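Local coordinates for hypothetical protein BSU32300 (Bacillus subtilis subsp. subtilis str. 168, PDB 1YLM) that probably acts as the RNase toxin of a putative type VII toxin-antitoxin system, working as a homodimer and probably neutralised by its partner antitoxin, at residues 11-16 with 50-55; 60-65 with 130-135; 17-22 with 42-47. All coordinates share one frame; numbering follows the deposited sequence.

Overall arrangement
From the N terminus, helix 6-23 enters first and helix 32-59 turns back along it. Interaction 3 (17-22 with 42-47) closes the shorter loop between these two helices. Interaction 1 (11-16 with 50-55) closes the longer loop, with interaction 3 nested inside it. The two touch: Phe-15 packs on Leu-44 and Phe-16 on Leu-45. Interaction 2 (60-65 with 130-135) opens only after both have closed. It brings the loop after helix 32-59 to helix 119-137, and so spans the later helices. A salt bridge from Glu-17 to Arg-130 links it to interaction 3. Together they tie helices 6-23, 32-59 and 119-137 into one all-helical bundle.

Interaction 1: 11-16 with 50-55; sequences KTLGFF and LDTGND
Thr-12 and Thr-52 mark the place where the two backbones come nearest, with their CA atoms 7.3 Å apart. Segment 11-16 belongs to helix 6-23 and segment 50-55 to helix 32-59, and the two run in roughly opposite directions. Each keeps its own helical bonding: Phe-16 N donates to Thr-12 O, and Asp-55 N donates to Asp-51 O. Between the helices the contact is small and buried. Thr-12 and Thr-52 both direct CB toward the other helix, and their side chains slide past each other. The two OG1 atoms lie 3.1 Å apart. The hydroxyl of Thr-52 has its polar partner in Cys-48 O, to which it is hydrogen-bonded one turn earlier in its own helix. That bond fits its first torsion of -64°, which sets OG1 beside the backbone N and CG2 anti to that nitrogen. The first torsion of Thr-12, 117°, is nearly eclipsed, with CG2 almost in line with the backbone N; this may reflect strain or an uncertain placement.

The pair belongs to the helical bundle of the HepT-like RNase family, in which helices 6-23 and 32-59 form an antiparallel hairpin. Leu-13 joins from the next position along helix 6-23. Its CB does not point straight across, but the branch end reaches over, and CD2 comes 4.2 Å from Thr-52 OG1. The two side chains cross at about a right angle. Leu-13 and Thr-52 both also pack on Ile-129, so helix 119-137 closes this side of the pair. On the flanks the contact becomes polar. Asp-55 forms a salt bridge with Lys-8. Asp-51 OD2 is hydrogen-bonded to Tyr-103 OH of the second subunit, a residue of the RX(4)HXY motif assigned by similarity. Leu-104 of that subunit packs on Lys-11, Thr-12 and Phe-15.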
loop_
_atom_site.group_PDB
_atom_site.type_symbol
_atom_site.label_atom_id
_atom_site.label_comp_id
_atom_site.label_asym_id
_atom_site.label_seq_id
_atom_site.Cartn_x
_atom_site.Cartn_y
_atom_site.Cartn_z
ATOM N N LYS A 11 18.295 8.392 -2.101
ATOM C CA LYS A 11 17.391 7.351 -2.620
ATOM C C LYS A 11 15.889 7.483 -2.645
ATOM O O LYS A 11 15.289 7.404 -3.728
ATOM C CB LYS A 11 17.914 5.923 -2.371
ATOM C CG LYS A 11 19.345 5.740 -2.953
ATOM C CD LYS A 11 20.052 4.463 -2.445
ATOM C CE LYS A 11 21.604 4.525 -2.561
ATOM N NZ LYS A 11 22.257 3.366 -1.823
ATOM N N THR A 12 15.288 7.693 -1.487
ATOM C CA THR A 12 13.839 7.823 -1.504
ATOM C C THR A 12 13.350 9.147 -2.097
ATOM O O THR A 12 12.288 9.176 -2.720
ATOM C CB THR A 12 13.118 7.328 -0.199
ATOM O OG1 THR A 12 12.432 8.375 0.484
ATOM C CG2 THR A 12 13.998 6.499 0.676
ATOM N N LEU A 13 14.138 10.221 -1.956
ATOM C CA LEU A 13 13.817 11.490 -2.628
ATOM C C LEU A 13 13.831 11.373 -4.154
ATOM O O LEU A 13 12.968 11.922 -4.829
ATOM C CB LEU A 13 14.770 12.612 -2.170
ATOM C CG LEU A 13 14.651 13.130 -0.728
ATOM C CD1 LEU A 13 15.603 14.313 -0.530
ATOM C CD2 LEU A 13 13.249 13.535 -0.383
ATOM N N GLY A 14 14.817 10.661 -4.699
ATOM C CA GLY A 14 14.869 10.424 -6.150
ATOM C C GLY A 14 13.666 9.642 -6.650
ATOM O O GLY A 14 13.081 9.974 -7.682
ATOM N N PHE A 15 13.317 8.580 -5.914
ATOM C CA PHE A 15 12.152 7.757 -6.218
ATOM C C PHE A 15 10.887 8.612 -6.204
ATOM O O PHE A 15 10.079 8.563 -7.137
ATOM C CB PHE A 15 12.050 6.676 -5.155
ATOM C CG PHE A 15 10.960 5.666 -5.397
ATOM C CD1 PHE A 15 11.188 4.561 -6.232
ATOM C CD2 PHE A 15 9.731 5.786 -4.741
ATOM C CE1 PHE A 15 10.174 3.597 -6.427
ATOM C CE2 PHE A 15 8.719 4.830 -4.935
ATOM C CZ PHE A 15 8.947 3.747 -5.778
ATOM N N PHE A 16 10.710 9.361 -5.116
ATOM C CA PHE A 16 9.633 10.346 -4.973
ATOM C C PHE A 16 9.503 11.262 -6.194
ATOM O O PHE A 16 8.413 11.425 -6.758
ATOM C CB PHE A 16 9.891 11.169 -3.700
ATOM C CG PHE A 16 8.887 12.279 -3.459
ATOM C CD1 PHE A 16 7.729 12.043 -2.712
ATOM C CD2 PHE A 16 9.132 13.565 -3.932
ATOM C CE1 PHE A 16 6.801 13.076 -2.465
ATOM C CE2 PHE A 16 8.214 14.603 -3.695
ATOM C CZ PHE A 16 7.049 14.354 -2.956
ATOM N N LEU A 50 6.636 10.220 4.689
ATOM C CA LEU A 50 6.657 9.720 6.074
ATOM C C LEU A 50 7.989 9.075 6.437
ATOM O O LEU A 50 8.516 9.306 7.533
ATOM C CB LEU A 50 5.523 8.725 6.299
ATOM C CG LEU A 50 4.113 9.326 6.205
ATOM C CD1 LEU A 50 3.061 8.251 6.377
ATOM C CD2 LEU A 50 3.894 10.495 7.198
ATOM N N ASP A 51 8.515 8.266 5.509
ATOM C CA ASP A 51 9.768 7.542 5.726
ATOM C C ASP A 51 10.928 8.525 5.825
ATOM O O ASP A 51 11.760 8.424 6.742
ATOM C CB ASP A 51 10.009 6.518 4.591
ATOM C CG ASP A 51 9.165 5.239 4.757
ATOM O OD1 ASP A 51 8.645 4.997 5.860
ATOM O OD2 ASP A 51 9.046 4.468 3.789
ATOM N N THR A 52 10.957 9.491 4.909
ATOM C CA THR A 52 11.972 10.563 4.946
ATOM C C THR A 52 11.863 11.379 6.239
ATOM O O THR A 52 12.878 11.635 6.922
ATOM C CB THR A 52 11.890 11.481 3.700
ATOM O OG1 THR A 52 12.189 10.701 2.529
ATOM C CG2 THR A 52 12.921 12.618 3.807
ATOM N N GLY A 53 10.641 11.771 6.589
ATOM C CA GLY A 53 10.393 12.485 7.853
ATOM C C GLY A 53 10.894 11.728 9.074
ATOM O O GLY A 53 11.616 12.304 9.913
ATOM N N ASN A 54 10.531 10.448 9.185
ATOM C CA ASN A 54 11.055 9.592 10.263
ATOM C C ASN A 54 12.578 9.542 10.274
ATOM O O ASN A 54 13.191 9.635 11.333
ATOM C CB ASN A 54 10.523 8.150 10.193
ATOM C CG ASN A 54 9.131 7.993 10.791
ATOM O OD1 ASN A 54 8.322 7.207 10.283
ATOM N ND2 ASN A 54 8.849 8.716 11.867
ATOM N N ASP A 55 13.192 9.356 9.104
ATOM C CA ASP A 55 14.663 9.282 9.020
ATOM C C ASP A 55 15.311 10.603 9.457
ATOM O O ASP A 55 16.333 10.616 10.156
ATOM C CB ASP A 55 15.109 8.885 7.602
ATOM C CG ASP A 55 14.745 7.447 7.256
ATOM O OD1 ASP A 55 14.510 6.650 8.194
ATOM O OD2 ASP A 55 14.683 7.117 6.052
#

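Interaction 2: 60-65 with 130-135; sequences FIMRDP and RSYLET
Phe-60, the first residue to leave helical phi/psi after helix 32-59, turns its ring to Tyr-132. The rings form a T-shaped pair, with centroids 5.1 Å apart and planes at 86°. Tyr-132 supplies the edge. Its CE2 stands over the centre of the Phe-60 face, 3.7 Å above the plane, and is 3.8 Å from Phe-60 CE1. The torsion of Tyr-132 explains this: CG is anti to the backbone N (chi1 -161°), which carries the ring out toward the loop. Leu-133 approaches the same phenylalanine at its edge, with CD2 4.1 Å from Phe-60 CE1. Tyr-2 makes a further edge-to-face pair with Phe-60.

Two residues on, Met-62 is a selenomethionine. Its chain is extended beyond CG and meets the tyrosine side chain coming the other way, its methyl at the hydroxyl end. CE lies 3.7 Å from Tyr-132 OH and 4.0 Å from Tyr-132 CZ, at an oblique angle to the ring. Ile-57 and Leu-75 also pack on Met-62. Further along, Pro-65 turns to Asn-54, Ile-57 and helix 71-77 instead.

The contact joins the loop after helix 32-59 to helix 119-137 without a hydrogen bond between the segments. Tyr-132 meets Phe-60 through its CD2/CE2 edge and Met-62 near CZ and OH. The tyrosine C-H edge points at the electron-rich Phe-60 face, and the methyl and leucine contacts add dispersion.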
loop_
_atom_site.group_PDB
_atom_site.type_symbol
_atom_site.label_atom_id
_atom_site.label_comp_id
_atom_site.label_asym_id
_atom_site.label_seq_id
_atom_site.Cartn_x
_atom_site.Cartn_y
_atom_site.Cartn_z
ATOM N N PHE A 60 18.464 13.421 13.290
ATOM C CA PHE A 60 18.742 14.749 13.856
ATOM C C PHE A 60 18.219 14.944 15.275
ATOM O O PHE A 60 18.162 16.068 15.729
ATOM C CB PHE A 60 18.205 15.864 12.956
ATOM C CG PHE A 60 19.013 16.059 11.693
ATOM C CD1 PHE A 60 18.503 15.642 10.468
ATOM C CD2 PHE A 60 20.283 16.650 11.738
ATOM C CE1 PHE A 60 19.226 15.808 9.296
ATOM C CE2 PHE A 60 21.035 16.822 10.572
ATOM C CZ PHE A 60 20.503 16.412 9.341
ATOM N N ILE A 61 17.872 13.854 15.958
ATOM C CA ILE A 61 17.383 13.899 17.361
ATOM C C ILE A 61 16.287 14.940 17.523
ATOM O O ILE A 61 16.345 15.797 18.415
ATOM C CB ILE A 61 18.510 14.208 18.409
ATOM C CG1 ILE A 61 19.846 13.646 17.947
ATOM C CG2 ILE A 61 18.107 13.679 19.811
ATOM C CD1 ILE A 61 21.013 13.989 18.880
HETATM N N MSE A 62 15.291 14.868 16.646
HETATM C CA MSE A 62 14.126 15.729 16.765
HETATM C C MSE A 62 13.138 15.070 17.719
HETATM O O MSE A 62 13.286 13.894 18.077
HETATM C CB MSE A 62 13.484 15.949 15.389
HETATM C CG MSE A 62 14.402 16.618 14.358
HETATM SE SE MSE A 62 13.648 16.798 12.693
HETATM C CE MSE A 62 14.942 17.648 11.848
ATOM N N ARG A 63 12.109 15.814 18.106
ATOM C CA ARG A 63 11.055 15.256 18.953
ATOM C C ARG A 63 10.512 13.977 18.331
ATOM O O ARG A 63 10.337 13.889 17.112
ATOM C CB ARG A 63 9.926 16.275 19.151
ATOM C CG ARG A 63 8.762 15.754 19.966
ATOM C CD ARG A 63 7.872 16.897 20.390
ATOM N NE ARG A 63 6.946 16.470 21.439
ATOM C CZ ARG A 63 7.187 16.549 22.747
ATOM N NH1 ARG A 63 8.338 17.049 23.197
ATOM N NH2 ARG A 63 6.267 16.126 23.612
ATOM N N ASP A 64 10.259 12.982 19.162
ATOM C CA ASP A 64 9.749 11.715 18.666
ATOM C C ASP A 64 8.242 11.810 18.349
ATOM O O ASP A 64 7.465 12.286 19.178
ATOM C CB ASP A 64 10.032 10.621 19.690
ATOM C CG ASP A 64 9.788 9.240 19.148
ATOM O OD1 ASP A 64 10.326 8.900 18.074
ATOM O OD2 ASP A 64 9.055 8.481 19.807
ATOM N N PRO A 65 7.833 11.389 17.133
ATOM C CA PRO A 65 6.417 11.402 16.758
ATOM C C PRO A 65 5.627 10.293 17.456
ATOM O O PRO A 65 6.088 9.144 17.509
ATOM C CB PRO A 65 6.455 11.136 15.246
ATOM C CG PRO A 65 7.699 10.376 15.025
ATOM C CD PRO A 65 8.686 10.877 16.042
ATOM N N ARG A 130 16.860 18.316 1.047
ATOM C CA ARG A 130 18.241 18.419 0.598
ATOM C C ARG A 130 18.951 19.640 1.151
ATOM O O ARG A 130 20.109 19.521 1.520
ATOM C CB ARG A 130 18.340 18.412 -0.923
ATOM C CG ARG A 130 18.037 17.080 -1.549
ATOM C CD ARG A 130 18.087 17.240 -3.052
ATOM N NE ARG A 130 17.671 16.020 -3.705
ATOM C CZ ARG A 130 16.632 15.922 -4.521
ATOM N NH1 ARG A 130 15.913 16.994 -4.855
ATOM N NH2 ARG A 130 16.351 14.741 -5.037
ATOM N N SER A 131 18.276 20.796 1.196
ATOM C CA SER A 131 18.869 22.024 1.771
ATOM C C SER A 131 19.221 21.813 3.230
ATOM O O SER A 131 20.287 22.211 3.680
ATOM C CB SER A 131 17.929 23.239 1.668
ATOM O OG SER A 131 17.530 23.479 0.327
ATOM N N TYR A 132 18.319 21.179 3.966
ATOM C CA TYR A 132 18.553 20.877 5.366
ATOM C C TYR A 132 19.755 19.953 5.538
ATOM O O TYR A 132 20.629 20.224 6.357
ATOM C CB TYR A 132 17.305 20.260 6.002
ATOM C CG TYR A 132 17.303 20.328 7.512
ATOM C CD1 TYR A 132 16.726 21.412 8.181
ATOM C CD2 TYR A 132 17.887 19.317 8.267
ATOM C CE1 TYR A 132 16.724 21.470 9.582
ATOM C CE2 TYR A 132 17.887 19.358 9.661
ATOM C CZ TYR A 132 17.311 20.434 10.310
ATOM O OH TYR A 132 17.344 20.452 11.685
ATOM N N LEU A 133 19.803 18.882 4.749
ATOM C CA LEU A 133 20.930 17.948 4.754
ATOM C C LEU A 133 22.254 18.663 4.455
ATOM O O LEU A 133 23.252 18.477 5.160
ATOM C CB LEU A 133 20.683 16.823 3.733
ATOM C CG LEU A 133 19.593 15.801 4.095
ATOM C CD1 LEU A 133 19.257 14.856 2.945
ATOM C CD2 LEU A 133 20.009 15.018 5.347
ATOM N N GLU A 134 22.250 19.478 3.408
ATOM C CA GLU A 134 23.451 20.199 2.982
ATOM C C GLU A 134 23.910 21.193 4.044
ATOM O O GLU A 134 25.111 21.306 4.314
ATOM C CB GLU A 134 23.197 20.907 1.656
ATOM C CG GLU A 134 23.117 19.945 0.453
ATOM C CD GLU A 134 22.362 20.538 -0.736
ATOM O OE1 GLU A 134 21.954 21.729 -0.673
ATOM O OE2 GLU A 134 22.176 19.815 -1.743
ATOM N N THR A 135 22.953 21.897 4.650
ATOM C CA THR A 135 23.243 22.882 5.702
ATOM C C THR A 135 23.801 22.231 6.963
ATOM O O THR A 135 24.764 22.735 7.549
ATOM C CB THR A 135 21.999 23.757 6.027
ATOM O OG1 THR A 135 21.596 24.439 4.831
ATOM C CG2 THR A 135 22.309 24.786 7.100
#

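Interaction 3: 17-22 with 42-47; sequences EHQLAL and GHLLIE
The antiparallel hairpin of helices 6-23 and 32-59, part of the HepT-like bundle, is held here by Gln-19, Leu-20, Leu-44 and Leu-45. The axes of segments 17-22 and 42-47 approach to 9.7 Å, with their N-to-C directions 146° apart. Gln-19 and Leu-45 are the closest backbone pair, with CA atoms 7.2 Å apart. The contact is buried and made mostly by aliphatic carbon. Leu-45 reaches across with one branch. Its CG is anti to the carbonyl carbon (chi1 -65°), and CD2 comes 4.1 Å from Gln-19 CB. That methyl also sits against the backbone of the facing helix, 4.1 Å from Leu-20 N. Leu-20 CB adds a looser touch, 4.5 Å from Leu-45 CD2. Beside this, the CG methylene of Gln-19 meets Leu-44, with CG 4.2 Å from Leu-44 CD1. The glutamine chain bends at its second torsion, and the two chains meet at a slant.

Around these residues, helix 119-137 packs on Leu-20 through Leu-122 and Gln-123. Helix 96-100 lies against His-43 and Ile-46. Glu-47 forms a salt bridge with Arg-96, an active-site residue by similarity, and so connects helix 32-59 to helix 96-100. The second subunit also packs here, its Tyr-103 on Leu-44 and Glu-47 and its Leu-36 on Gln-19.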
loop_
_atom_site.group_PDB
_atom_site.type_symbol
_atom_site.label_atom_id
_atom_site.label_comp_id
_atom_site.label_asym_id
_atom_site.label_seq_id
_atom_site.Cartn_x
_atom_site.Cartn_y
_atom_site.Cartn_z
ATOM N N GLU A 17 10.610 11.872 -6.599
ATOM C CA GLU A 17 10.594 12.791 -7.725
ATOM C C GLU A 17 10.153 12.098 -9.028
ATOM O O GLU A 17 9.375 12.656 -9.817
ATOM C CB GLU A 17 11.961 13.465 -7.850
ATOM C CG GLU A 17 12.140 14.574 -6.785
ATOM C CD GLU A 17 13.511 15.247 -6.826
ATOM O OE1 GLU A 17 14.516 14.545 -7.049
ATOM O OE2 GLU A 17 13.569 16.481 -6.594
ATOM N N HIS A 18 10.614 10.871 -9.232
ATOM C CA HIS A 18 10.168 10.089 -10.388
ATOM C C HIS A 18 8.645 9.905 -10.378
ATOM O O HIS A 18 7.982 10.117 -11.402
ATOM C CB HIS A 18 10.893 8.742 -10.470
ATOM C CG HIS A 18 10.585 7.976 -11.722
ATOM N ND1 HIS A 18 10.965 8.411 -12.979
ATOM C CD2 HIS A 18 9.908 6.818 -11.915
ATOM C CE1 HIS A 18 10.544 7.541 -13.885
ATOM N NE2 HIS A 18 9.902 6.568 -13.266
ATOM N N GLN A 19 8.079 9.535 -9.225
ATOM C CA GLN A 19 6.623 9.306 -9.159
ATOM C C GLN A 19 5.858 10.620 -9.390
ATOM O O GLN A 19 4.812 10.632 -10.073
ATOM C CB GLN A 19 6.180 8.679 -7.836
ATOM C CG GLN A 19 6.957 7.434 -7.300
ATOM C CD GLN A 19 7.455 6.468 -8.373
ATOM O OE1 GLN A 19 8.651 6.186 -8.457
ATOM N NE2 GLN A 19 6.558 5.958 -9.172
ATOM N N LEU A 20 6.369 11.720 -8.824
ATOM C CA LEU A 20 5.768 13.039 -9.061
ATOM C C LEU A 20 5.807 13.406 -10.550
ATOM O O LEU A 20 4.808 13.896 -11.091
ATOM C CB LEU A 20 6.437 14.121 -8.217
ATOM C CG LEU A 20 5.739 15.466 -8.004
ATOM C CD1 LEU A 20 4.316 15.271 -7.513
ATOM C CD2 LEU A 20 6.553 16.219 -6.963
ATOM N N ALA A 21 6.945 13.159 -11.200
ATOM C CA ALA A 21 7.087 13.383 -12.652
ATOM C C ALA A 21 6.036 12.592 -13.434
ATOM O O ALA A 21 5.448 13.103 -14.388
ATOM C CB ALA A 21 8.470 13.024 -13.119
ATOM N N LEU A 22 5.783 11.362 -13.003
ATOM C CA LEU A 22 4.802 10.502 -13.655
ATOM C C LEU A 22 3.404 11.062 -13.444
ATOM O O LEU A 22 2.589 11.069 -14.375
ATOM C CB LEU A 22 4.913 9.062 -13.143
ATOM C CG LEU A 22 6.172 8.309 -13.576
ATOM C CD1 LEU A 22 6.220 6.907 -12.981
ATOM C CD2 LEU A 22 6.272 8.244 -15.111
ATOM N N GLY A 42 -0.140 7.934 -5.320
ATOM C CA GLY A 42 -0.564 8.560 -4.049
ATOM C C GLY A 42 0.053 7.890 -2.831
ATOM O O GLY A 42 0.642 8.564 -1.955
ATOM N N HIS A 43 -0.039 6.562 -2.797
ATOM C CA HIS A 43 0.523 5.739 -1.722
ATOM C C HIS A 43 2.031 5.977 -1.621
ATOM O O HIS A 43 2.548 6.294 -0.533
ATOM C CB HIS A 43 0.201 4.259 -1.963
ATOM C CG HIS A 43 0.666 3.344 -0.871
ATOM N ND1 HIS A 43 0.648 1.971 -0.997
ATOM C CD2 HIS A 43 1.140 3.603 0.373
ATOM C CE1 HIS A 43 1.089 1.423 0.123
ATOM N NE2 HIS A 43 1.424 2.392 0.959
ATOM N N LEU A 44 2.727 5.855 -2.761
ATOM C CA LEU A 44 4.186 6.063 -2.785
ATOM C C LEU A 44 4.631 7.462 -2.345
ATOM O O LEU A 44 5.604 7.580 -1.598
ATOM C CB LEU A 44 4.778 5.689 -4.146
ATOM C CG LEU A 44 4.627 4.204 -4.521
ATOM C CD1 LEU A 44 5.101 3.963 -5.954
ATOM C CD2 LEU A 44 5.340 3.269 -3.520
ATOM N N LEU A 45 3.946 8.506 -2.815
ATOM C CA LEU A 45 4.267 9.886 -2.413
ATOM C C LEU A 45 4.186 10.031 -0.884
ATOM O O LEU A 45 5.113 10.541 -0.238
ATOM C CB LEU A 45 3.323 10.894 -3.103
ATOM C CG LEU A 45 3.411 11.032 -4.630
ATOM C CD1 LEU A 45 2.373 12.031 -5.148
ATOM C CD2 LEU A 45 4.826 11.416 -5.071
ATOM N N ILE A 46 3.082 9.552 -0.316
ATOM C CA ILE A 46 2.843 9.598 1.141
ATOM C C ILE A 46 3.934 8.835 1.918
ATOM O O ILE A 46 4.513 9.370 2.877
ATOM C CB ILE A 46 1.427 9.038 1.507
ATOM C CG1 ILE A 46 0.333 9.975 0.956
ATOM C CG2 ILE A 46 1.303 8.885 3.035
ATOM C CD1 ILE A 46 -1.102 9.399 0.983
ATOM N N GLU A 47 4.204 7.593 1.508
ATOM C CA GLU A 47 5.194 6.742 2.191
ATOM C C GLU A 47 6.598 7.352 2.155
ATOM O O GLU A 47 7.310 7.312 3.163
ATOM C CB GLU A 47 5.232 5.325 1.613
ATOM C CG GLU A 47 4.029 4.422 1.927
ATOM C CD GLU A 47 3.508 4.560 3.356
ATOM O OE1 GLU A 47 4.067 3.963 4.321
ATOM O OE2 GLU A 47 2.514 5.268 3.501
#